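Local atomic coordinates of putative uncharacterized protein (Chaetomium thermophilum var. thermophilum DSM 1495, PDB entry 5M43), a protein that probably dephosphorylates phosphotyrosine and phosphoserine or phosphothreonine in proteins through its dual-specificity phosphatase domain, the part of Yvh1 crystallised here. Residues N4-D9 / E144-T149; L25-R30 / E45-R50; R76-G81 / G97-H102; R109-I114 / P151-N156. One frame throughout, in Å; residues are numbered along the deposited sequence. Where two conformers were deposited one is given.

In the fold
Interactions 3 and 4 are buried contacts on opposite sides of the chain's centre. They share the strand-loop-helix unit of the phosphatase signature: strand 99-102 meets helix 71-83 in interaction 3, and helix 109-121 meets the loop 151-156 in interaction 4, with V101 packed on A113 between them. Both are mainly aliphatic, but interaction 4 ends at an anion site. Interactions 1 and 2 are only partly buried and add salt bridges on their outer sides. Interaction 1 ties the edge strand 4-5 to the end of helix 135-147, where V146 also packs on A153 of interaction 4. Interaction 2 joins two short helices, and its I26 reaches L100 of interaction 3.

Interaction 1: N4-D9 / E144-T149; sequences NRIKGD and EWVRET
The hydroxyl of T149 is held by two partners: OG1 donates to R5 O at 2.8 Å, from above the carbonyl plane, and accepts a hydrogen bond from a bridging water. Chi1 of 65° sets OG1 between the backbone N and the carbonyl carbon of T149, the position from which it reaches both. The water lies 2.9 Å from each of T149 OG1, K7 N and W145 O, accepting from the amide and donating to the two oxygens. Two residues beyond R5, K7 O accepts from W145 NE1 at 2.8 Å; the oxygen sits at the indole edge, near the ring plane, while the donor lies 48° above the carbonyl plane. The extended side chain of K7 crosses the indole at about a right angle, with CD 3.8 Å from the centroid of the six-membered ring, a CH-pi contact over the face. Its NZ makes an off-centre cation-pi contact and a salt bridge to OE1 of E148 at 3.0 Å, in the conformer given of the two deposited. Beneath this polar layer I6 CD1 meets V146 CG1 at 4.1 Å, and both side chains rest on I114 of helix 109-121. An alanine in place of W145 would probably leave K7 O without its indole donor and the lysine chain without the flat surface it lies on. The contact ties strand 4-5 and the loop after it to the end of helix 135-147: R5 O and K7 O are each satisfied by a side-chain donor, and the water links K7 N to W145 O and T149 OG1.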
loop_
_atom_site.group_PDB
_atom_site.type_symbol
_atom_site.label_atom_id
_atom_site.label_comp_id
_atom_site.label_asym_id
_atom_site.label_seq_id
_atom_site.Cartn_x
_atom_site.Cartn_y
_atom_site.Cartn_z
ATOM N N ASN A 4 5.097 -4.299 -9.336
ATOM C CA ASN A 4 5.301 -5.630 -8.774
ATOM C C ASN A 4 4.130 -6.080 -7.924
ATOM O O ASN A 4 3.516 -5.289 -7.202
ATOM C CB ASN A 4 6.568 -5.666 -7.947
ATOM C CG ASN A 4 7.801 -5.545 -8.811
ATOM O OD1 ASN A 4 8.046 -6.360 -9.724
ATOM N ND2 ASN A 4 8.538 -4.474 -8.602
ATOM N N ARG A 5 3.802 -7.364 -8.052
ATOM C CA ARG A 5 2.696 -7.943 -7.274
ATOM C C ARG A 5 3.199 -8.380 -5.908
ATOM O O ARG A 5 4.167 -9.160 -5.794
ATOM C CB ARG A 5 2.141 -9.138 -8.053
ATOM C CG ARG A 5 0.837 -9.699 -7.385
ATOM C CD ARG A 5 0.479 -11.077 -8.004
ATOM N NE ARG A 5 -0.765 -11.632 -7.433
ATOM C CZ ARG A 5 -0.797 -12.259 -6.279
ATOM N NH1 ARG A 5 0.349 -12.449 -5.615
ATOM N NH2 ARG A 5 -1.972 -12.847 -5.862
ATOM N N ILE A 6 2.481 -7.938 -4.841
ATOM C CA ILE A 6 2.857 -8.350 -3.495
ATOM C C ILE A 6 2.611 -9.853 -3.294
ATOM O O ILE A 6 1.571 -10.398 -3.690
ATOM C CB ILE A 6 2.025 -7.512 -2.494
ATOM C CG1 ILE A 6 2.300 -5.976 -2.688
ATOM C CG2 ILE A 6 2.330 -7.982 -1.053
ATOM C CD1 ILE A 6 3.831 -5.600 -2.483
ATOM N N LYS A 7 3.556 -10.537 -2.640
ATOM C CA LYS A 7 3.428 -11.966 -2.342
ATOM C C LYS A 7 2.163 -12.258 -1.534
ATOM O O LYS A 7 1.801 -11.477 -0.632
ATOM C CB LYS A 7 4.677 -12.419 -1.572
ATOM C CG LYS A 7 4.668 -13.870 -1.131
ATOM C CD LYS A 7 5.923 -14.203 -0.318
ATOM C CE LYS A 7 5.905 -15.711 -0.001
ATOM N NZ LYS A 7 7.118 -16.078 0.763
ATOM N N GLY A 8 1.459 -13.312 -1.937
ATOM C CA GLY A 8 0.283 -13.692 -1.190
ATOM C C GLY A 8 -0.948 -13.780 -2.053
ATOM O O GLY A 8 -0.884 -13.837 -3.274
ATOM N N ASP A 9 -2.115 -13.837 -1.405
ATOM C CA ASP A 9 -3.327 -14.119 -2.158
ATOM C C ASP A 9 -4.030 -12.872 -2.679
ATOM O O ASP A 9 -5.050 -13.004 -3.342
ATOM C CB ASP A 9 -4.280 -14.921 -1.278
ATOM C CG ASP A 9 -3.708 -16.260 -0.923
ATOM O OD1 ASP A 9 -2.982 -16.818 -1.779
ATOM O OD2 ASP A 9 -4.017 -16.789 0.175
ATOM N N GLU A 144 10.317 -7.180 4.871
ATOM C CA GLU A 144 11.012 -8.243 4.126
ATOM C C GLU A 144 10.043 -9.027 3.250
ATOM O O GLU A 144 10.408 -9.487 2.146
ATOM C CB GLU A 144 11.715 -9.191 5.083
ATOM C CG GLU A 144 12.807 -8.545 5.880
ATOM C CD GLU A 144 13.807 -7.912 4.951
ATOM O OE1 GLU A 144 14.220 -8.568 3.955
ATOM O OE2 GLU A 144 14.159 -6.757 5.174
ATOM N N TRP A 145 8.790 -9.136 3.691
ATOM C CA TRP A 145 7.770 -9.760 2.837
ATOM C C TRP A 145 7.585 -8.982 1.537
ATOM O O TRP A 145 7.580 -9.552 0.431
ATOM C CB TRP A 145 6.453 -9.836 3.636
ATOM C CG TRP A 145 5.320 -10.540 2.880
ATOM C CD1 TRP A 145 4.455 -9.990 1.977
ATOM C CD2 TRP A 145 4.963 -11.886 3.019
ATOM N NE1 TRP A 145 3.541 -10.952 1.544
ATOM C CE2 TRP A 145 3.848 -12.124 2.168
ATOM C CE3 TRP A 145 5.475 -12.935 3.781
ATOM C CZ2 TRP A 145 3.212 -13.385 2.067
ATOM C CZ3 TRP A 145 4.832 -14.224 3.664
ATOM C CH2 TRP A 145 3.721 -14.405 2.830
ATOM N N VAL A 146 7.451 -7.656 1.647
ATOM C CA VAL A 146 7.332 -6.820 0.466
ATOM C C VAL A 146 8.570 -6.975 -0.413
ATOM O O VAL A 146 8.450 -7.065 -1.637
ATOM C CB VAL A 146 7.125 -5.346 0.859
ATOM C CG1 VAL A 146 7.152 -4.442 -0.372
ATOM C CG2 VAL A 146 5.718 -5.242 1.564
ATOM N N ARG A 147 9.756 -6.992 0.198
ATOM C CA ARG A 147 11.023 -7.047 -0.554
ATOM C C ARG A 147 11.142 -8.342 -1.371
ATOM O O ARG A 147 11.975 -8.398 -2.317
ATOM C CB ARG A 147 12.207 -6.950 0.400
ATOM C CG ARG A 147 12.466 -5.496 0.778
ATOM C CD ARG A 147 13.457 -5.399 1.916
ATOM N NE ARG A 147 13.865 -4.003 2.044
ATOM C CZ ARG A 147 14.702 -3.569 2.964
ATOM N NH1 ARG A 147 15.210 -4.419 3.873
ATOM N NH2 ARG A 147 15.058 -2.282 2.976
ATOM N N GLU A 148 10.331 -9.367 -1.078
ATOM C CA GLU A 148 10.410 -10.566 -1.896
ATOM C C GLU A 148 9.994 -10.314 -3.339
ATOM O O GLU A 148 10.426 -11.060 -4.235
ATOM C CB GLU A 148 9.567 -11.692 -1.276
ATOM C CG GLU A 148 10.118 -12.125 0.066
ATOM C CD GLU A 148 9.501 -13.396 0.579
ATOM O OE1 GLU A 148 9.383 -14.357 -0.204
ATOM O OE2 GLU A 148 9.147 -13.428 1.779
ATOM N N THR A 149 9.158 -9.315 -3.600
ATOM C CA THR A 149 8.829 -8.973 -4.983
ATOM C C THR A 149 9.118 -7.533 -5.344
ATOM O O THR A 149 9.106 -7.218 -6.551
ATOM C CB THR A 149 7.364 -9.252 -5.332
ATOM O OG1 THR A 149 6.526 -8.384 -4.535
ATOM C CG2 THR A 149 7.013 -10.696 -5.067
HETATM O O HOH W 1 5.882 -9.035 -1.813
#

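Interaction 2: L25-R30 / E45-R50; sequences LIKEHR and ENEAFR
I26 and F49 make the close apolar touch: I26 CG1 lies 3.5 Å from CE1 of the F49 ring, equally near CZ, and the two side chains cross at about a right angle. Beside them the aliphatic part of K27 covers A48, with K27 CD 3.8 Å from A48 CB. The lysine then bends at each torsion beyond CG and turns NZ onto the syn lone pair of E47 OE2, a salt bridge modelled at 2.5 Å, so short that its exact length is doubtful. E47 meets it with CG between its own backbone N and carbonyl carbon (chi1 68°) and a further bend at chi2.

Behind this first shell, N46 is the N-cap of the weakly bonded helix 47-50. Its OD1 accepts from A48 N at 2.8 Å, in the carbonyl plane, which probably helps hold the turn that carries E47 and A48; N46 CB also lies at the edge of the F49 ring. Across the interface helix 23-29 closes with a Schellman motif at R30, whose phi is positive. A23 of that same helix packs on A48 and F49 as well, while V42 touches the F49 side chain. The contact joins two short helices of the dual-specificity phosphatase domain by an apolar seam of I26, A48 and F49, with the charged pair on its exposed side, where solvent probably weakens the attraction and the hydrocarbon seam carries most of the packing.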
loop_
_atom_site.group_PDB
_atom_site.type_symbol
_atom_site.label_atom_id
_atom_site.label_comp_id
_atom_site.label_asym_id
_atom_site.label_seq_id
_atom_site.Cartn_x
_atom_site.Cartn_y
_atom_site.Cartn_z
ATOM N N LEU A 25 0.692 -1.027 -18.570
ATOM C CA LEU A 25 0.877 -1.843 -17.378
ATOM C C LEU A 25 -0.408 -1.921 -16.582
ATOM O O LEU A 25 -0.687 -2.945 -15.963
ATOM C CB LEU A 25 1.999 -1.259 -16.489
ATOM C CG LEU A 25 3.384 -1.146 -17.170
ATOM C CD1 LEU A 25 4.401 -0.772 -16.093
ATOM C CD2 LEU A 25 3.771 -2.454 -17.844
ATOM N N ILE A 26 -1.154 -0.806 -16.501
ATOM C CA ILE A 26 -2.471 -0.863 -15.870
ATOM C C ILE A 26 -3.316 -1.939 -16.542
ATOM O O ILE A 26 -3.982 -2.746 -15.871
ATOM C CB ILE A 26 -3.114 0.536 -15.988
ATOM C CG1 ILE A 26 -2.264 1.631 -15.283
ATOM C CG2 ILE A 26 -4.589 0.483 -15.627
ATOM C CD1 ILE A 26 -1.673 1.298 -13.959
ATOM N N LYS A 27 -3.295 -1.982 -17.881
ATOM C CA LYS A 27 -4.101 -2.974 -18.607
ATOM C C LYS A 27 -3.540 -4.378 -18.425
ATOM O O LYS A 27 -4.305 -5.336 -18.279
ATOM C CB LYS A 27 -4.202 -2.619 -20.088
ATOM C CG LYS A 27 -5.134 -1.408 -20.340
ATOM C CD LYS A 27 -4.619 -0.585 -21.524
ATOM C CE LYS A 27 -4.838 -1.296 -22.844
ATOM N NZ LYS A 27 -6.318 -1.540 -23.021
ATOM N N GLU A 28 -2.198 -4.515 -18.421
ATOM C CA GLU A 28 -1.584 -5.847 -18.279
ATOM C C GLU A 28 -1.985 -6.528 -16.986
ATOM O O GLU A 28 -2.295 -7.728 -16.969
ATOM C CB GLU A 28 -0.053 -5.725 -18.319
ATOM C CG GLU A 28 0.682 -7.073 -18.135
ATOM C CD GLU A 28 2.189 -6.960 -18.106
ATOM O OE1 GLU A 28 2.701 -5.806 -18.162
ATOM O OE2 GLU A 28 2.835 -8.011 -18.036
ATOM N N HIS A 29 -2.010 -5.767 -15.891
ATOM C CA HIS A 29 -2.338 -6.306 -14.591
ATOM C C HIS A 29 -3.796 -6.143 -14.254
ATOM O O HIS A 29 -4.184 -6.589 -13.169
ATOM C CB HIS A 29 -1.455 -5.618 -13.517
ATOM C CG HIS A 29 0.009 -5.832 -13.775
ATOM N ND1 HIS A 29 0.542 -7.101 -13.903
ATOM C CD2 HIS A 29 1.033 -4.963 -13.966
ATOM C CE1 HIS A 29 1.830 -7.003 -14.163
ATOM N NE2 HIS A 29 2.162 -5.725 -14.185
ATOM N N ARG A 30 -4.595 -5.535 -15.149
ATOM C CA ARG A 30 -6.054 -5.438 -14.951
ATOM C C ARG A 30 -6.342 -4.647 -13.682
ATOM O O ARG A 30 -7.291 -4.943 -12.943
ATOM C CB ARG A 30 -6.725 -6.820 -14.905
ATOM C CG ARG A 30 -6.520 -7.632 -16.260
ATOM C CD ARG A 30 -5.470 -8.691 -16.113
ATOM N NE ARG A 30 -5.911 -9.769 -15.234
ATOM C CZ ARG A 30 -6.793 -10.678 -15.599
ATOM N NH1 ARG A 30 -7.315 -10.652 -16.835
ATOM N NH2 ARG A 30 -7.188 -11.621 -14.730
ATOM N N GLU A 45 -8.564 10.968 -19.816
ATOM C CA GLU A 45 -8.749 10.905 -21.261
ATOM C C GLU A 45 -8.172 9.641 -21.873
ATOM O O GLU A 45 -8.431 9.366 -23.053
ATOM C CB GLU A 45 -8.116 12.124 -21.930
ATOM C CG GLU A 45 -8.345 13.383 -21.162
ATOM C CD GLU A 45 -9.695 13.962 -21.466
ATOM O OE1 GLU A 45 -10.079 13.951 -22.656
ATOM O OE2 GLU A 45 -10.383 14.400 -20.510
ATOM N N ASN A 46 -7.388 8.885 -21.118
ATOM C CA ASN A 46 -6.874 7.607 -21.587
ATOM C C ASN A 46 -7.818 6.517 -21.106
ATOM O O ASN A 46 -8.073 6.408 -19.902
ATOM C CB ASN A 46 -5.452 7.376 -21.076
ATOM C CG ASN A 46 -4.825 6.123 -21.637
ATOM O OD1 ASN A 46 -5.439 5.045 -21.659
ATOM N ND2 ASN A 46 -3.587 6.255 -22.118
ATOM N N GLU A 47 -8.315 5.706 -22.054
ATOM C CA GLU A 47 -9.284 4.652 -21.751
ATOM C C GLU A 47 -8.834 3.773 -20.597
ATOM O O GLU A 47 -9.661 3.282 -19.826
ATOM C CB GLU A 47 -9.532 3.795 -23.003
ATOM C CG GLU A 47 -8.317 2.936 -23.446
ATOM C CD GLU A 47 -8.274 1.527 -22.835
ATOM O OE1 GLU A 47 -9.190 1.160 -22.070
ATOM O OE2 GLU A 47 -7.308 0.780 -23.131
ATOM N N ALA A 48 -7.529 3.554 -20.458
ATOM C CA ALA A 48 -7.042 2.682 -19.396
ATOM C C ALA A 48 -7.347 3.256 -18.025
ATOM O O ALA A 48 -7.470 2.510 -17.040
ATOM C CB ALA A 48 -5.529 2.488 -19.535
ATOM N N PHE A 49 -7.423 4.577 -17.918
ATOM C CA PHE A 49 -7.649 5.209 -16.618
ATOM C C PHE A 49 -9.055 5.743 -16.430
ATOM O O PHE A 49 -9.401 6.110 -15.306
ATOM C CB PHE A 49 -6.646 6.358 -16.398
ATOM C CG PHE A 49 -5.196 5.898 -16.365
ATOM C CD1 PHE A 49 -4.636 5.452 -15.175
ATOM C CD2 PHE A 49 -4.404 5.900 -17.525
ATOM C CE1 PHE A 49 -3.314 4.986 -15.124
ATOM C CE2 PHE A 49 -3.081 5.447 -17.487
ATOM C CZ PHE A 49 -2.513 5.010 -16.282
ATOM N N ARG A 50 -9.876 5.759 -17.486
ATOM C CA ARG A 50 -11.134 6.499 -17.452
ATOM C C ARG A 50 -12.034 6.049 -16.307
ATOM O O ARG A 50 -12.712 6.881 -15.675
ATOM C CB ARG A 50 -11.854 6.344 -18.786
ATOM C CG ARG A 50 -13.342 6.692 -18.734
ATOM C CD ARG A 50 -13.889 6.903 -20.137
ATOM N NE ARG A 50 -13.305 8.097 -20.750
ATOM C CZ ARG A 50 -13.716 9.343 -20.507
ATOM N NH1 ARG A 50 -14.719 9.568 -19.664
ATOM N NH2 ARG A 50 -13.124 10.372 -21.103
#

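Interaction 3: R76-G81 / G97-H102; sequences RFIDSG and GVVLVH
A beta-alpha-beta crossover of the dual-specificity phosphatase sheet brings I78 and G81 of helix 71-83 against V99 and V101 of strand 99-102. The chain leaves strand 53-56, passes through the helix and returns in the parallel strand 99-102, so helix and strand run nearly antiparallel, at 157°, with their axes 9.1 Å apart. The strand ends at H102, the first residue of the HCX5R signature that closes with R109. I78 crosses V101 at about a right angle: its CD1 comes 3.8 Å from V101 CG2, the methyl anti to the valine's carbonyl carbon. On V99 the equivalent methyl, CG2, rests against the helix backbone itself, 3.8 Å from I78 O and 3.9 Å from G81 C. Neighbours add to the packing: Y117 of helix 109-121 and L12 of strand 12-15 touch I78, and L35 of strand 33-36 touches V101. At the C-terminal end of the helix segment two glycines let the backbones meet. A CB on G81 would come 3.0 Å from V99 CG2, and one on G97 would clash with G81 O. Here G97 N donates to G81 O at 2.9 Å, a weak bond bent to 126° at the hydrogen.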
loop_
_atom_site.group_PDB
_atom_site.type_symbol
_atom_site.label_atom_id
_atom_site.label_comp_id
_atom_site.label_asym_id
_atom_site.label_seq_id
_atom_site.Cartn_x
_atom_site.Cartn_y
_atom_site.Cartn_z
ATOM N N ARG A 76 -8.411 1.073 4.486
ATOM C CA ARG A 76 -9.794 0.901 4.014
ATOM C C ARG A 76 -9.882 0.967 2.485
ATOM O O ARG A 76 -10.621 0.182 1.866
ATOM C CB ARG A 76 -10.720 1.932 4.668
ATOM C CG ARG A 76 -10.935 1.646 6.162
ATOM C CD ARG A 76 -12.090 2.476 6.722
ATOM N NE ARG A 76 -11.818 3.894 6.538
ATOM C CZ ARG A 76 -11.343 4.698 7.492
ATOM N NH1 ARG A 76 -11.112 4.234 8.727
ATOM N NH2 ARG A 76 -11.112 5.978 7.205
ATOM N N PHE A 77 -9.104 1.855 1.839
ATOM C CA PHE A 77 -9.128 1.932 0.380
ATOM C C PHE A 77 -8.621 0.638 -0.255
ATOM O O PHE A 77 -9.260 0.071 -1.155
ATOM C CB PHE A 77 -8.252 3.088 -0.132
ATOM C CG PHE A 77 -8.320 3.253 -1.595
ATOM C CD1 PHE A 77 -9.312 4.076 -2.155
ATOM C CD2 PHE A 77 -7.364 2.617 -2.427
ATOM C CE1 PHE A 77 -9.385 4.261 -3.551
ATOM C CE2 PHE A 77 -7.424 2.776 -3.842
ATOM C CZ PHE A 77 -8.453 3.616 -4.389
ATOM N N ILE A 78 -7.498 0.129 0.232
ATOM C CA ILE A 78 -6.923 -1.104 -0.314
ATOM C C ILE A 78 -7.864 -2.282 -0.059
ATOM O O ILE A 78 -8.210 -3.055 -0.982
ATOM C CB ILE A 78 -5.537 -1.360 0.292
ATOM C CG1 ILE A 78 -4.555 -0.216 -0.093
ATOM C CG2 ILE A 78 -4.998 -2.738 -0.161
ATOM C CD1 ILE A 78 -3.276 -0.275 0.669
ATOM N N ASP A 79 -8.327 -2.429 1.188
ATOM C CA ASP A 79 -9.201 -3.553 1.500
ATOM C C ASP A 79 -10.498 -3.478 0.705
ATOM O O ASP A 79 -10.958 -4.485 0.163
ATOM C CB ASP A 79 -9.480 -3.591 3.013
ATOM C CG ASP A 79 -10.329 -4.772 3.418
ATOM O OD1 ASP A 79 -9.787 -5.878 3.299
ATOM O OD2 ASP A 79 -11.475 -4.549 3.921
ATOM N N SER A 80 -11.157 -2.302 0.669
ATOM C CA SER A 80 -12.430 -2.270 -0.045
ATOM C C SER A 80 -12.235 -2.449 -1.545
ATOM O O SER A 80 -13.076 -3.080 -2.211
ATOM C CB SER A 80 -13.220 -0.998 0.260
ATOM O OG SER A 80 -12.525 0.133 -0.169
ATOM N N GLY A 81 -11.137 -1.938 -2.109
ATOM C CA GLY A 81 -10.885 -2.205 -3.522
ATOM C C GLY A 81 -10.655 -3.680 -3.815
ATOM O O GLY A 81 -11.225 -4.216 -4.773
ATOM N N GLY A 97 -11.543 -6.249 -6.839
ATOM C CA GLY A 97 -10.722 -5.423 -7.694
ATOM C C GLY A 97 -9.247 -5.803 -7.668
ATOM O O GLY A 97 -8.807 -6.775 -7.064
ATOM N N VAL A 98 -8.488 -5.038 -8.429
ATOM C CA VAL A 98 -7.035 -5.156 -8.440
ATOM C C VAL A 98 -6.461 -3.794 -8.082
ATOM O O VAL A 98 -6.690 -2.806 -8.801
ATOM C CB VAL A 98 -6.508 -5.612 -9.815
ATOM C CG1 VAL A 98 -4.926 -5.548 -9.901
ATOM C CG2 VAL A 98 -7.036 -7.044 -10.114
ATOM N N VAL A 99 -5.696 -3.737 -6.995
ATOM C CA VAL A 99 -5.256 -2.476 -6.431
ATOM C C VAL A 99 -3.771 -2.235 -6.676
ATOM O O VAL A 99 -2.930 -3.075 -6.309
ATOM C CB VAL A 99 -5.488 -2.421 -4.920
ATOM C CG1 VAL A 99 -4.989 -1.054 -4.334
ATOM C CG2 VAL A 99 -6.975 -2.633 -4.583
ATOM N N LEU A 100 -3.451 -1.074 -7.256
ATOM C CA LEU A 100 -2.067 -0.579 -7.354
ATOM C C LEU A 100 -1.895 0.497 -6.295
ATOM O O LEU A 100 -2.711 1.418 -6.243
ATOM C CB LEU A 100 -1.775 0.032 -8.725
ATOM C CG LEU A 100 -0.483 0.862 -8.800
ATOM C CD1 LEU A 100 0.771 -0.057 -8.595
ATOM C CD2 LEU A 100 -0.438 1.547 -10.204
ATOM N N VAL A 101 -0.816 0.403 -5.518
ATOM C CA VAL A 101 -0.405 1.466 -4.611
ATOM C C VAL A 101 0.904 1.986 -5.179
ATOM O O VAL A 101 1.863 1.218 -5.349
ATOM C CB VAL A 101 -0.235 0.970 -3.168
ATOM C CG1 VAL A 101 0.164 2.191 -2.207
ATOM C CG2 VAL A 101 -1.526 0.282 -2.641
ATOM N N HIS A 102 0.978 3.280 -5.470
ATOM C CA HIS A 102 2.251 3.775 -6.000
ATOM C C HIS A 102 2.679 5.075 -5.319
ATOM O O HIS A 102 1.880 5.779 -4.694
ATOM C CB HIS A 102 2.194 4.056 -7.549
ATOM C CG HIS A 102 1.558 5.375 -7.868
ATOM N ND1 HIS A 102 2.293 6.538 -8.035
ATOM C CD2 HIS A 102 0.248 5.728 -8.019
ATOM C CE1 HIS A 102 1.469 7.535 -8.273
ATOM N NE2 HIS A 102 0.233 7.072 -8.290
#

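Interaction 4: R109-I114 / P151-N156; sequences RSVTAI and PIAGPN. With NO3 (nitrate ion), chain B.
V111 packs against both A153 and P155, and here the contact is tight and mainly apolar, with no hydrogen bond between the two segments. Its CG2 lies 3.7 Å from A153 CB, while CG1, anti to the backbone N, reaches P155 CG at 3.8 Å; valine and proline cross at about a right angle. T112 adds a closer touch, its OG1 3.2 Å from P155 CB, and that hydroxyl bonds to S108 O, in the loop just before the helix. V146 and L143 of helix 135-147 also touch A153, and M160 of helix 157-168 touches P155. The loop's outer side is looser: P151 and I152 are exposed, and I152 CG2 stays 6.4 Å from V111 CG2.

At the start of the helix, two residues before V111, the partly exposed R109 closes the HCX5R phosphate-binding P-loop of this family, and a nitrate ion, probably from the crystallisation liquor, lies at its side. O3 of the nitrate is gripped twice by R109: by its backbone N at 2.9 Å, with an N-H...O angle of 167°, and by NE, also at 2.9 Å, which a bend at chi3 (-78°) swings round to the ion. NH2 holds the second oxygen, O2, at 2.9 Å, and the ion meets the guanidinium edge in its plane. The amides of M105, K107 and S108 also bind the ion, a set consistent with a phosphate site. An alanine at R109 would probably cost the anion its NE and NH2 donors and leave I59 O without NH1, although the backbone N would remain. On the loop, N156 OD1 caps helix 157-168 at F159 N.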
loop_
_atom_site.group_PDB
_atom_site.type_symbol
_atom_site.label_atom_id
_atom_site.label_comp_id
_atom_site.label_asym_id
_atom_site.label_seq_id
_atom_site.Cartn_x
_atom_site.Cartn_y
_atom_site.Cartn_z
ATOM N N ARG A 109 7.018 5.731 0.309
ATOM C CA ARG A 109 5.629 6.107 0.607
ATOM C C ARG A 109 4.650 4.938 0.323
ATOM O O ARG A 109 3.855 4.562 1.186
ATOM C CB ARG A 109 5.232 7.333 -0.195
ATOM C CG ARG A 109 5.783 8.641 0.447
ATOM C CD ARG A 109 5.576 9.753 -0.502
ATOM N NE ARG A 109 6.597 9.696 -1.571
ATOM C CZ ARG A 109 6.833 10.712 -2.397
ATOM N NH1 ARG A 109 6.126 11.840 -2.282
ATOM N NH2 ARG A 109 7.810 10.614 -3.346
ATOM N N SER A 110 4.668 4.395 -0.898
ATOM C CA SER A 110 3.712 3.350 -1.257
ATOM C C SER A 110 3.951 2.085 -0.431
ATOM O O SER A 110 3.005 1.380 -0.078
ATOM C CB SER A 110 3.796 2.998 -2.778
ATOM O OG SER A 110 5.141 2.724 -3.079
ATOM N N VAL A 111 5.225 1.772 -0.168
ATOM C CA VAL A 111 5.563 0.576 0.584
ATOM C C VAL A 111 5.032 0.702 2.002
ATOM O O VAL A 111 4.604 -0.289 2.603
ATOM C CB VAL A 111 7.094 0.362 0.547
ATOM C CG1 VAL A 111 7.594 -0.731 1.495
ATOM C CG2 VAL A 111 7.508 -0.055 -0.881
ATOM N N THR A 112 5.152 1.908 2.592
ATOM C CA THR A 112 4.580 2.100 3.925
ATOM C C THR A 112 3.086 1.820 3.941
ATOM O O THR A 112 2.563 1.163 4.864
ATOM C CB THR A 112 4.888 3.532 4.384
ATOM O OG1 THR A 112 6.304 3.693 4.510
ATOM C CG2 THR A 112 4.173 3.813 5.768
ATOM N N ALA A 113 2.375 2.306 2.924
ATOM C CA ALA A 113 0.937 2.020 2.850
ATOM C C ALA A 113 0.658 0.529 2.743
ATOM O O ALA A 113 -0.276 0.028 3.398
ATOM C CB ALA A 113 0.342 2.773 1.650
ATOM N N ILE A 114 1.444 -0.186 1.934
ATOM C CA ILE A 114 1.218 -1.631 1.774
ATOM C C ILE A 114 1.515 -2.345 3.070
ATOM O O ILE A 114 0.773 -3.234 3.475
ATOM C CB ILE A 114 2.077 -2.163 0.626
ATOM C CG1 ILE A 114 1.397 -1.668 -0.656
ATOM C CG2 ILE A 114 2.233 -3.728 0.749
ATOM C CD1 ILE A 114 2.018 -2.133 -1.886
ATOM N N PRO A 151 12.232 -5.519 -4.380
ATOM C CA PRO A 151 13.465 -5.500 -3.587
ATOM C C PRO A 151 13.930 -4.090 -3.203
ATOM O O PRO A 151 14.627 -3.962 -2.180
ATOM C CB PRO A 151 14.490 -6.225 -4.494
ATOM C CG PRO A 151 13.807 -6.359 -5.846
ATOM C CD PRO A 151 12.339 -6.341 -5.610
ATOM N N ILE A 152 13.576 -3.033 -3.963
ATOM C CA ILE A 152 14.022 -1.682 -3.559
ATOM C C ILE A 152 13.229 -1.136 -2.374
ATOM O O ILE A 152 13.635 -0.066 -1.838
ATOM C CB ILE A 152 13.897 -0.671 -4.712
ATOM C CG1 ILE A 152 14.763 0.579 -4.499
ATOM C CG2 ILE A 152 12.441 -0.336 -5.010
ATOM C CD1 ILE A 152 14.714 1.512 -5.668
ATOM N N ALA A 153 12.198 -1.850 -1.913
ATOM C CA ALA A 153 11.353 -1.336 -0.826
ATOM C C ALA A 153 12.187 -0.932 0.381
ATOM O O ALA A 153 13.104 -1.652 0.796
ATOM C CB ALA A 153 10.352 -2.430 -0.426
ATOM N N GLY A 154 11.850 0.232 0.965
ATOM C CA GLY A 154 12.597 0.744 2.078
ATOM C C GLY A 154 12.025 2.057 2.555
ATOM O O GLY A 154 12.526 3.125 2.204
ATOM N N PRO A 155 11.028 2.011 3.443
ATOM C CA PRO A 155 10.495 3.273 3.984
ATOM C C PRO A 155 11.532 4.050 4.761
ATOM O O PRO A 155 12.419 3.500 5.445
ATOM C CB PRO A 155 9.345 2.838 4.923
ATOM C CG PRO A 155 8.957 1.375 4.381
ATOM C CD PRO A 155 10.312 0.828 3.950
ATOM N N ASN A 156 11.368 5.357 4.709
ATOM C CA ASN A 156 12.284 6.220 5.440
ATOM C C ASN A 156 12.109 5.992 6.956
ATOM O O ASN A 156 11.129 5.399 7.395
ATOM C CB ASN A 156 12.080 7.684 5.000
ATOM C CG ASN A 156 10.868 8.376 5.614
ATOM O OD1 ASN A 156 10.656 8.362 6.824
ATOM N ND2 ASN A 156 10.089 9.036 4.774
HETATM N N NO3 B . 8.992 7.157 -2.633
HETATM O O1 NO3 B . 9.548 6.029 -2.732
HETATM O O2 NO3 B . 8.853 7.889 -3.645
HETATM O O3 NO3 B . 8.428 7.459 -1.544
#